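PDB 3EHM: SusD homolog from Bacteroides thetaiotaomicron, which probably binds mucin O-glycans at the cell surface, as a SusD-like lipoprotein of a gut symbiont's glycan-uptake system. Local coordinates for residues F140-Y145 with T507-G512; D281-P286 with G414-K419; E451-Y456 with E487-A492. One frame throughout, in Å; residues are numbered along the deposited sequence.

Interaction 1. Residues F140-Y145 with T507-G512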
loop_
_atom_site.group_PDB
_atom_site.type_symbol
_atom_site.label_atom_id
_atom_site.label_comp_id
_atom_site.label_asym_id
_atom_site.label_seq_id
_atom_site.Cartn_x
_atom_site.Cartn_y
_atom_site.Cartn_z
ATOM N N PHE A 140 -5.543 -7.634 -7.767
ATOM C CA PHE A 140 -6.368 -8.386 -8.725
ATOM C C PHE A 140 -7.144 -9.569 -8.143
ATOM O O PHE A 140 -8.204 -9.939 -8.662
ATOM C CB PHE A 140 -5.513 -8.939 -9.874
ATOM C CG PHE A 140 -4.900 -7.891 -10.761
ATOM C CD1 PHE A 140 -3.606 -7.439 -10.532
ATOM C CD2 PHE A 140 -5.603 -7.383 -11.851
ATOM C CE1 PHE A 140 -3.015 -6.500 -11.374
ATOM C CE2 PHE A 140 -5.020 -6.439 -12.701
ATOM C CZ PHE A 140 -3.721 -5.998 -12.460
ATOM N N GLY A 141 -6.606 -10.170 -7.086
ATOM C CA GLY A 141 -7.237 -11.338 -6.495
ATOM C C GLY A 141 -6.440 -12.572 -6.899
ATOM O O GLY A 141 -5.344 -12.789 -6.383
ATOM N N PRO A 142 -6.956 -13.402 -7.821
ATOM C CA PRO A 142 -6.252 -14.609 -8.271
ATOM C C PRO A 142 -5.032 -14.235 -9.109
ATOM O O PRO A 142 -5.090 -13.298 -9.897
ATOM C CB PRO A 142 -7.293 -15.330 -9.134
ATOM C CG PRO A 142 -8.610 -14.753 -8.683
ATOM C CD PRO A 142 -8.286 -13.311 -8.445
ATOM N N ILE A 143 -3.932 -14.961 -8.932
ATOM C CA ILE A 143 -2.717 -14.720 -9.705
ATOM C C ILE A 143 -1.995 -16.048 -9.924
ATOM O O ILE A 143 -2.247 -17.028 -9.208
ATOM C CB ILE A 143 -1.735 -13.759 -8.988
ATOM C CG1 ILE A 143 -1.282 -14.365 -7.660
ATOM C CG2 ILE A 143 -2.389 -12.395 -8.774
ATOM C CD1 ILE A 143 -0.109 -13.629 -7.016
ATOM N N ALA A 144 -1.106 -16.084 -10.914
ATOM C CA ALA A 144 -0.335 -17.292 -11.204
ATOM C C ALA A 144 0.816 -17.352 -10.207
ATOM O O ALA A 144 1.925 -16.904 -10.496
ATOM C CB ALA A 144 0.204 -17.240 -12.630
ATOM N N TYR A 145 0.550 -17.910 -9.032
ATOM C CA TYR A 145 1.562 -17.988 -7.988
ATOM C C TYR A 145 2.353 -19.291 -7.966
ATOM O O TYR A 145 3.568 -19.289 -8.153
ATOM C CB TYR A 145 0.920 -17.772 -6.617
ATOM C CG TYR A 145 1.933 -17.671 -5.505
ATOM C CD1 TYR A 145 2.615 -16.475 -5.260
ATOM C CD2 TYR A 145 2.259 -18.785 -4.733
ATOM C CE1 TYR A 145 3.600 -16.397 -4.274
ATOM C CE2 TYR A 145 3.240 -18.717 -3.749
ATOM C CZ TYR A 145 3.906 -17.526 -3.525
ATOM O OH TYR A 145 4.885 -17.474 -2.556
ATOM N N THR A 507 -14.674 -17.791 -11.648
ATOM C CA THR A 507 -14.979 -18.840 -10.680
ATOM C C THR A 507 -14.035 -18.713 -9.478
ATOM O O THR A 507 -14.445 -18.891 -8.330
ATOM C CB THR A 507 -14.821 -20.246 -11.300
ATOM O OG1 THR A 507 -15.690 -20.371 -12.434
ATOM C CG2 THR A 507 -15.175 -21.317 -10.282
ATOM N N LEU A 508 -12.771 -18.395 -9.742
ATOM C CA LEU A 508 -11.808 -18.241 -8.660
ATOM C C LEU A 508 -12.163 -17.028 -7.802
ATOM O O LEU A 508 -11.936 -17.024 -6.594
ATOM C CB LEU A 508 -10.394 -18.094 -9.226
ATOM C CG LEU A 508 -9.867 -19.319 -9.976
ATOM C CD1 LEU A 508 -8.518 -18.999 -10.593
ATOM C CD2 LEU A 508 -9.758 -20.504 -9.030
ATOM N N LEU A 509 -12.733 -16.010 -8.438
ATOM C CA LEU A 509 -13.138 -14.784 -7.756
ATOM C C LEU A 509 -14.457 -14.955 -7.012
ATOM O O LEU A 509 -14.690 -14.309 -5.989
ATOM C CB LEU A 509 -13.297 -13.644 -8.764
ATOM C CG LEU A 509 -12.072 -12.902 -9.300
ATOM C CD1 LEU A 509 -12.468 -12.121 -10.547
ATOM C CD2 LEU A 509 -11.514 -11.964 -8.223
ATOM N N GLY A 510 -15.316 -15.829 -7.526
ATOM C CA GLY A 510 -16.616 -16.024 -6.912
ATOM C C GLY A 510 -17.489 -14.866 -7.352
ATOM O O GLY A 510 -18.483 -14.524 -6.708
ATOM N N GLY A 511 -17.098 -14.254 -8.466
ATOM C CA GLY A 511 -17.837 -13.127 -9.003
ATOM C C GLY A 511 -17.294 -12.715 -10.356
ATOM O O GLY A 511 -16.338 -13.309 -10.855
ATOM N N GLY A 512 -17.899 -11.697 -10.955
ATOM C CA GLY A 512 -17.447 -11.244 -12.259
ATOM C C GLY A 512 -16.099 -10.555 -12.183
ATOM O O GLY A 512 -15.732 -10.004 -11.138
#
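Apolar contact joins Pro142 to Leu508 and Leu509, and no hydrogen bond crosses between the two segments. Pro142 leaves the backbone toward the last turn of helix 505-509, and its ring meets both leucines. Pro142 CG lies 3.8 Å from Leu508 CB. Pro142 CB is 4.1 Å from Leu508 CD1, so that branch of the leucine also reaches the ring. The two side chains run past each other in opposite directions. Leu509 comes to the ring differently, crossing it at about a right angle. Pro142 CD sits 3.5 Å from Leu509 CD2, and Pro142 CG is 4.0 Å from Leu509 CG. In Leu509 the first torsion (chi1 -79°) sets CG opposite the carbonyl carbon, and from there the CD2 branch turns in to the proline.

Two glycines mark the ends of two helices. Gly141 is the residue where helix 116-140 gives way to the loop, with a phi of 105°. A CB here would run into Pro142 CD and the preceding carbonyl oxygen, and would come tight against Leu509 CD2. Gly510 is the C-prime residue of a Schellman motif that ends helix 505-509, also with positive phi. The contact therefore packs the exit of one helix of the SusD-like, largely helical fold against the C-terminal turn of another, more than 360 residues further along the chain. Further along the first loop, Ala144 is the centre of an inverse gamma turn.

Polar groups at this place are served from elsewhere. Phe140 O has Leu509 CD2 at 3.9 Å, but its hydrogen bond goes to the 487-492 loop. The carbonyl of Gly141 accepts a bond from Thr137, one turn back in helix 116-140. Beyond the proline, Leu508 also touches Ser159.

Interaction 2. Residues D281-P286 with G414-K419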
loop_
_atom_site.group_PDB
_atom_site.type_symbol
_atom_site.label_atom_id
_atom_site.label_comp_id
_atom_site.label_asym_id
_atom_site.label_seq_id
_atom_site.Cartn_x
_atom_site.Cartn_y
_atom_site.Cartn_z
ATOM N N ASP A 281 -5.543 17.233 9.796
ATOM C CA ASP A 281 -6.030 18.520 10.291
ATOM C C ASP A 281 -6.847 18.366 11.574
ATOM O O ASP A 281 -6.560 18.999 12.588
ATOM C CB ASP A 281 -6.899 19.201 9.232
ATOM C CG ASP A 281 -7.389 20.571 9.676
ATOM O OD1 ASP A 281 -6.594 21.535 9.616
ATOM O OD2 ASP A 281 -8.560 20.681 10.101
ATOM N N GLY A 282 -7.873 17.521 11.523
ATOM C CA GLY A 282 -8.722 17.318 12.684
ATOM C C GLY A 282 -8.012 16.782 13.914
ATOM O O GLY A 282 -8.374 17.115 15.045
ATOM N N TYR A 283 -7.002 15.946 13.698
ATOM C CA TYR A 283 -6.249 15.355 14.796
ATOM C C TYR A 283 -5.106 16.260 15.250
ATOM O O TYR A 283 -4.361 15.901 16.163
ATOM C CB TYR A 283 -5.657 14.005 14.366
ATOM C CG TYR A 283 -6.647 12.870 14.161
ATOM C CD1 TYR A 283 -6.216 11.645 13.647
ATOM C CD2 TYR A 283 -7.994 12.995 14.517
ATOM C CE1 TYR A 283 -7.085 10.578 13.493
ATOM C CE2 TYR A 283 -8.884 11.919 14.363
ATOM C CZ TYR A 283 -8.416 10.713 13.852
ATOM O OH TYR A 283 -9.255 9.630 13.701
ATOM N N LYS A 284 -4.969 17.426 14.621
ATOM C CA LYS A 284 -3.880 18.341 14.956
ATOM C C LYS A 284 -2.578 17.536 14.896
ATOM O O LYS A 284 -1.744 17.577 15.807
ATOM C CB LYS A 284 -4.092 18.933 16.356
ATOM C CG LYS A 284 -5.336 19.816 16.462
ATOM C CD LYS A 284 -5.346 20.619 17.763
ATOM C CE LYS A 284 -6.427 21.698 17.740
ATOM N NZ LYS A 284 -6.354 22.611 18.925
ATOM N N ASP A 285 -2.428 16.807 13.792
ATOM C CA ASP A 285 -1.285 15.931 13.543
ATOM C C ASP A 285 -0.060 16.670 13.008
ATOM O O ASP A 285 -0.119 17.291 11.946
ATOM C CB ASP A 285 -1.700 14.862 12.527
ATOM C CG ASP A 285 -0.920 13.573 12.671
ATOM O OD1 ASP A 285 0.324 13.620 12.790
ATOM O OD2 ASP A 285 -1.563 12.507 12.652
ATOM N N PRO A 286 1.070 16.604 13.734
ATOM C CA PRO A 286 2.292 17.279 13.285
ATOM C C PRO A 286 2.858 16.653 12.003
ATOM O O PRO A 286 3.784 17.188 11.393
ATOM C CB PRO A 286 3.230 17.112 14.474
ATOM C CG PRO A 286 2.814 15.779 15.028
ATOM C CD PRO A 286 1.307 15.881 14.998
ATOM N N GLY A 414 -19.747 10.116 12.678
ATOM C CA GLY A 414 -19.562 8.768 13.189
ATOM C C GLY A 414 -18.115 8.315 13.206
ATOM O O GLY A 414 -17.840 7.122 13.343
ATOM N N ASN A 415 -17.191 9.263 13.082
ATOM C CA ASN A 415 -15.770 8.933 13.063
ATOM C C ASN A 415 -15.172 8.935 14.466
ATOM O O ASN A 415 -15.812 9.368 15.427
ATOM C CB ASN A 415 -15.025 9.905 12.140
ATOM C CG ASN A 415 -14.003 9.203 11.255
ATOM O OD1 ASN A 415 -13.854 9.528 10.072
ATOM N ND2 ASN A 415 -13.292 8.245 11.824
ATOM N N THR A 416 -13.939 8.451 14.585
ATOM C CA THR A 416 -13.280 8.349 15.883
ATOM C C THR A 416 -12.081 9.291 16.046
ATOM O O THR A 416 -11.628 9.918 15.086
ATOM C CB THR A 416 -12.815 6.889 16.119
ATOM O OG1 THR A 416 -12.376 6.726 17.470
ATOM C CG2 THR A 416 -11.667 6.538 15.170
ATOM N N SER A 417 -11.573 9.369 17.273
ATOM C CA SER A 417 -10.436 10.222 17.615
ATOM C C SER A 417 -9.171 9.392 17.854
ATOM O O SER A 417 -9.213 8.163 17.834
ATOM C CB SER A 417 -10.751 11.005 18.885
ATOM O OG SER A 417 -10.858 10.116 19.982
ATOM N N PRO A 418 -8.027 10.060 18.094
ATOM C CA PRO A 418 -6.758 9.371 18.339
ATOM C C PRO A 418 -6.674 8.709 19.713
ATOM O O PRO A 418 -6.068 7.646 19.863
ATOM C CB PRO A 418 -5.717 10.488 18.206
ATOM C CG PRO A 418 -6.398 11.520 17.356
ATOM C CD PRO A 418 -7.797 11.503 17.912
ATOM N N LYS A 419 -7.277 9.339 20.717
ATOM C CA LYS A 419 -7.217 8.807 22.078
ATOM C C LYS A 419 -7.881 7.443 22.196
ATOM O O LYS A 419 -9.051 7.270 21.861
ATOM C CB LYS A 419 -7.846 9.796 23.064
ATOM C CG LYS A 419 -7.648 9.414 24.520
ATOM C CD LYS A 419 -8.225 10.471 25.449
ATOM C CE LYS A 419 -8.106 10.045 26.904
ATOM N NZ LYS A 419 -8.770 11.034 27.795
HETATM O O HOH W 1 -7.316 7.626 15.149
#
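Tyr283 reaches across to Thr416, Ser417 and Pro418 just after the end of helix 274-282. Tyr283 CB starts the contact, 4.0 Å from Pro418 CG. With chi1 at -70°, the ring is carried over to the proline, and Tyr283 CG lies 3.5 Å from Pro418 CG. That proline carbon stands over one ring face, 15° off the normal, in a CH-pi contact. Tyr283 CD1 and CE1 meet it too. Tyr283 CD2 and CE2 also meet Pro418 CD, each at 3.7 Å. Tyr283 CE2 approaches Ser417 CA at 4.0 Å.

The helix closes here with a Schellman motif, Lys284 having positive phi, and the tyrosine ties this end to the loop that leads to helix 429-445. Tyr283 CZ is 3.5 Å from Thr416 O. At the tip, Tyr283 OH donates a 2.8 Å hydrogen bond to Thr416 O. The oxygen lies at the ring edge, while the hydroxyl stands 46° out of the carbonyl plane. A water gives weak bonds to Tyr283 OH and Ser417 O. A phenylalanine here lacks the hydroxyl and would probably leave Thr416 O without this donor and the water without one of its partners. Ser417 O also has Lys436, which bonds to Thr416 OG1 as well.

Interaction 3. Residues E451-Y456 with E487-A492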
loop_
_atom_site.group_PDB
_atom_site.type_symbol
_atom_site.label_atom_id
_atom_site.label_comp_id
_atom_site.label_asym_id
_atom_site.label_seq_id
_atom_site.Cartn_x
_atom_site.Cartn_y
_atom_site.Cartn_z
ATOM N N GLU A 451 -1.019 -0.820 0.217
ATOM C CA GLU A 451 -1.288 -1.464 1.502
ATOM C C GLU A 451 -2.473 -0.791 2.202
ATOM O O GLU A 451 -3.327 -1.461 2.768
ATOM C CB GLU A 451 -0.042 -1.405 2.391
ATOM C CG GLU A 451 -0.158 -2.118 3.735
ATOM C CD GLU A 451 -0.489 -3.600 3.614
ATOM O OE1 GLU A 451 -0.132 -4.224 2.589
ATOM O OE2 GLU A 451 -1.092 -4.145 4.564
ATOM N N ALA A 452 -2.525 0.537 2.151
ATOM C CA ALA A 452 -3.614 1.273 2.782
ATOM C C ALA A 452 -4.942 0.956 2.098
ATOM O O ALA A 452 -5.977 0.833 2.753
ATOM C CB ALA A 452 -3.333 2.764 2.718
ATOM N N TRP A 453 -4.904 0.832 0.775
ATOM C CA TRP A 453 -6.095 0.523 -0.002
ATOM C C TRP A 453 -6.567 -0.897 0.319
ATOM O O TRP A 453 -7.763 -1.153 0.433
ATOM C CB TRP A 453 -5.787 0.668 -1.494
ATOM C CG TRP A 453 -6.927 0.330 -2.391
ATOM C CD1 TRP A 453 -8.253 0.575 -2.166
ATOM C CD2 TRP A 453 -6.843 -0.263 -3.688
ATOM N NE1 TRP A 453 -9.000 0.173 -3.247
ATOM C CE2 TRP A 453 -8.159 -0.345 -4.198
ATOM C CE3 TRP A 453 -5.781 -0.730 -4.475
ATOM C CZ2 TRP A 453 -8.443 -0.877 -5.457
ATOM C CZ3 TRP A 453 -6.066 -1.260 -5.734
ATOM C CH2 TRP A 453 -7.389 -1.327 -6.209
ATOM N N THR A 454 -5.618 -1.814 0.471
ATOM C CA THR A 454 -5.939 -3.197 0.810
ATOM C C THR A 454 -6.559 -3.259 2.207
ATOM O O THR A 454 -7.574 -3.929 2.420
ATOM C CB THR A 454 -4.672 -4.081 0.785
ATOM O OG1 THR A 454 -4.148 -4.117 -0.546
ATOM C CG2 THR A 454 -4.989 -5.499 1.237
ATOM N N GLU A 455 -5.953 -2.556 3.159
ATOM C CA GLU A 455 -6.463 -2.565 4.522
ATOM C C GLU A 455 -7.841 -1.933 4.641
ATOM O O GLU A 455 -8.650 -2.367 5.460
ATOM C CB GLU A 455 -5.468 -1.889 5.468
ATOM C CG GLU A 455 -4.280 -2.779 5.776
ATOM C CD GLU A 455 -4.692 -4.051 6.505
ATOM O OE1 GLU A 455 -4.843 -4.006 7.744
ATOM O OE2 GLU A 455 -4.885 -5.092 5.840
ATOM N N TYR A 456 -8.117 -0.914 3.834
ATOM C CA TYR A 456 -9.433 -0.284 3.864
ATOM C C TYR A 456 -10.479 -1.275 3.354
ATOM O O TYR A 456 -11.534 -1.454 3.962
ATOM C CB TYR A 456 -9.474 0.963 2.981
ATOM C CG TYR A 456 -10.886 1.472 2.775
ATOM C CD1 TYR A 456 -11.545 2.184 3.778
ATOM C CD2 TYR A 456 -11.589 1.177 1.602
ATOM C CE1 TYR A 456 -12.872 2.589 3.624
ATOM C CE2 TYR A 456 -12.916 1.575 1.437
ATOM C CZ TYR A 456 -13.550 2.280 2.452
ATOM O OH TYR A 456 -14.859 2.670 2.301
ATOM N N GLU A 487 -13.190 -2.284 -5.442
ATOM C CA GLU A 487 -12.853 -3.419 -4.585
ATOM C C GLU A 487 -11.617 -4.144 -5.125
ATOM O O GLU A 487 -10.971 -4.915 -4.410
ATOM C CB GLU A 487 -14.023 -4.412 -4.521
ATOM C CG GLU A 487 -15.294 -3.904 -3.840
ATOM C CD GLU A 487 -15.134 -3.679 -2.344
ATOM O OE1 GLU A 487 -14.188 -4.237 -1.741
ATOM O OE2 GLU A 487 -15.971 -2.950 -1.764
ATOM N N ARG A 488 -11.287 -3.891 -6.388
ATOM C CA ARG A 488 -10.142 -4.543 -7.024
ATOM C C ARG A 488 -9.984 -4.030 -8.444
ATOM O O ARG A 488 -10.885 -3.390 -8.980
ATOM C CB ARG A 488 -10.381 -6.057 -7.099
ATOM C CG ARG A 488 -11.588 -6.440 -7.982
ATOM C CD ARG A 488 -11.820 -7.955 -8.055
ATOM N NE ARG A 488 -10.845 -8.653 -8.898
ATOM C CZ ARG A 488 -10.942 -8.784 -10.219
ATOM N NH1 ARG A 488 -11.973 -8.267 -10.875
ATOM N NH2 ARG A 488 -10.004 -9.435 -10.893
ATOM N N PHE A 489 -8.831 -4.313 -9.044
ATOM C CA PHE A 489 -8.585 -3.961 -10.436
ATOM C C PHE A 489 -9.123 -5.185 -11.172
ATOM O O PHE A 489 -9.217 -6.261 -10.582
ATOM C CB PHE A 489 -7.080 -3.846 -10.729
ATOM C CG PHE A 489 -6.536 -2.445 -10.662
ATOM C CD1 PHE A 489 -7.354 -1.369 -10.328
ATOM C CD2 PHE A 489 -5.189 -2.202 -10.935
ATOM C CE1 PHE A 489 -6.837 -0.071 -10.263
ATOM C CE2 PHE A 489 -4.666 -0.909 -10.872
ATOM C CZ PHE A 489 -5.496 0.157 -10.536
ATOM N N ARG A 490 -9.489 -5.037 -12.441
ATOM C CA ARG A 490 -9.962 -6.188 -13.202
ATOM C C ARG A 490 -8.870 -6.489 -14.220
ATOM O O ARG A 490 -8.101 -5.600 -14.585
ATOM C CB ARG A 490 -11.275 -5.884 -13.938
ATOM C CG ARG A 490 -11.117 -4.960 -15.140
ATOM C CD ARG A 490 -12.330 -4.997 -16.060
ATOM N NE ARG A 490 -12.133 -4.129 -17.218
ATOM C CZ ARG A 490 -12.861 -4.175 -18.327
ATOM N NH1 ARG A 490 -13.851 -5.050 -18.441
ATOM N NH2 ARG A 490 -12.586 -3.351 -19.332
ATOM N N PHE A 491 -8.784 -7.735 -14.664
ATOM C CA PHE A 491 -7.787 -8.093 -15.663
ATOM C C PHE A 491 -8.236 -7.516 -16.997
ATOM O O PHE A 491 -9.419 -7.224 -17.189
ATOM C CB PHE A 491 -7.660 -9.612 -15.775
ATOM C CG PHE A 491 -7.056 -10.254 -14.565
ATOM C CD1 PHE A 491 -5.689 -10.175 -14.332
ATOM C CD2 PHE A 491 -7.857 -10.902 -13.632
ATOM C CE1 PHE A 491 -5.129 -10.730 -13.184
ATOM C CE2 PHE A 491 -7.305 -11.461 -12.480
ATOM C CZ PHE A 491 -5.940 -11.372 -12.257
ATOM N N ALA A 492 -7.286 -7.336 -17.905
ATOM C CA ALA A 492 -7.588 -6.816 -19.231
ATOM C C ALA A 492 -8.342 -7.912 -19.983
ATOM O O ALA A 492 -7.842 -9.026 -20.126
ATOM C CB ALA A 492 -6.291 -6.465 -19.958
#
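Trp453 and Phe489 meet as an edge-to-face (T-shaped) pair. The edge of the indole six-membered ring is directed at the Phe489 face. The centroids are 5.8 Å apart and the planes stand at 60°. The closest atoms are Trp453 CH2 and Phe489 CD1, at 4.1 Å.

The torsion of Trp453 explains its reach. With chi1 at 178°, CG lies opposite the backbone N, and the indole extends from helix 449-459 toward the loop. Phe489 has a less usual conformation. Its chi1 of -96° is well away from a staggered value. The two side chains cross at about a right angle.

The pair is buried in the helical body of this SusD-like protein, and the centre of the contact is about 9 Å from the centre of the chain. It joins helix 449-459 to the 487-492 loop. Phe489 is backbone hydrogen-bonded to Val139, near the end of helix 116-140. Val139 also touches both aromatic side chains. Met88 and Ala91 of helix 85-110 pack on Phe489.

Trp453 CZ2 lies 4.2 Å from Arg488 N. Arg488 leaves the backbone on the side away from the helix, and its NH1 bonds to the carbonyl oxygen of Ile514.

Interactions 1 and 3 are neighbours, with centres about 12 Å apart, and they touch directly. Arg488 NH2 makes a probable hydrogen bond of 2.9 Å to Phe140 O. Phe491 CZ packs 3.4 Å from Phe140 CB, and Leu509 CD2 lies 3.4 Å from Arg488 NE. Arg488 and Phe491 of the 487-492 loop thus meet interaction 1, while Phe489 between them meets the indole. Interaction 2 stands apart. Its centre is about 37 Å from that of interaction 1, on the opposite side of the chain's centre. Its centre is about 26 Å from that of interaction 3, with nearest atoms about 10 Å apart. Along the chain, both interactions 2 and 3 fall between the two segments of interaction 1.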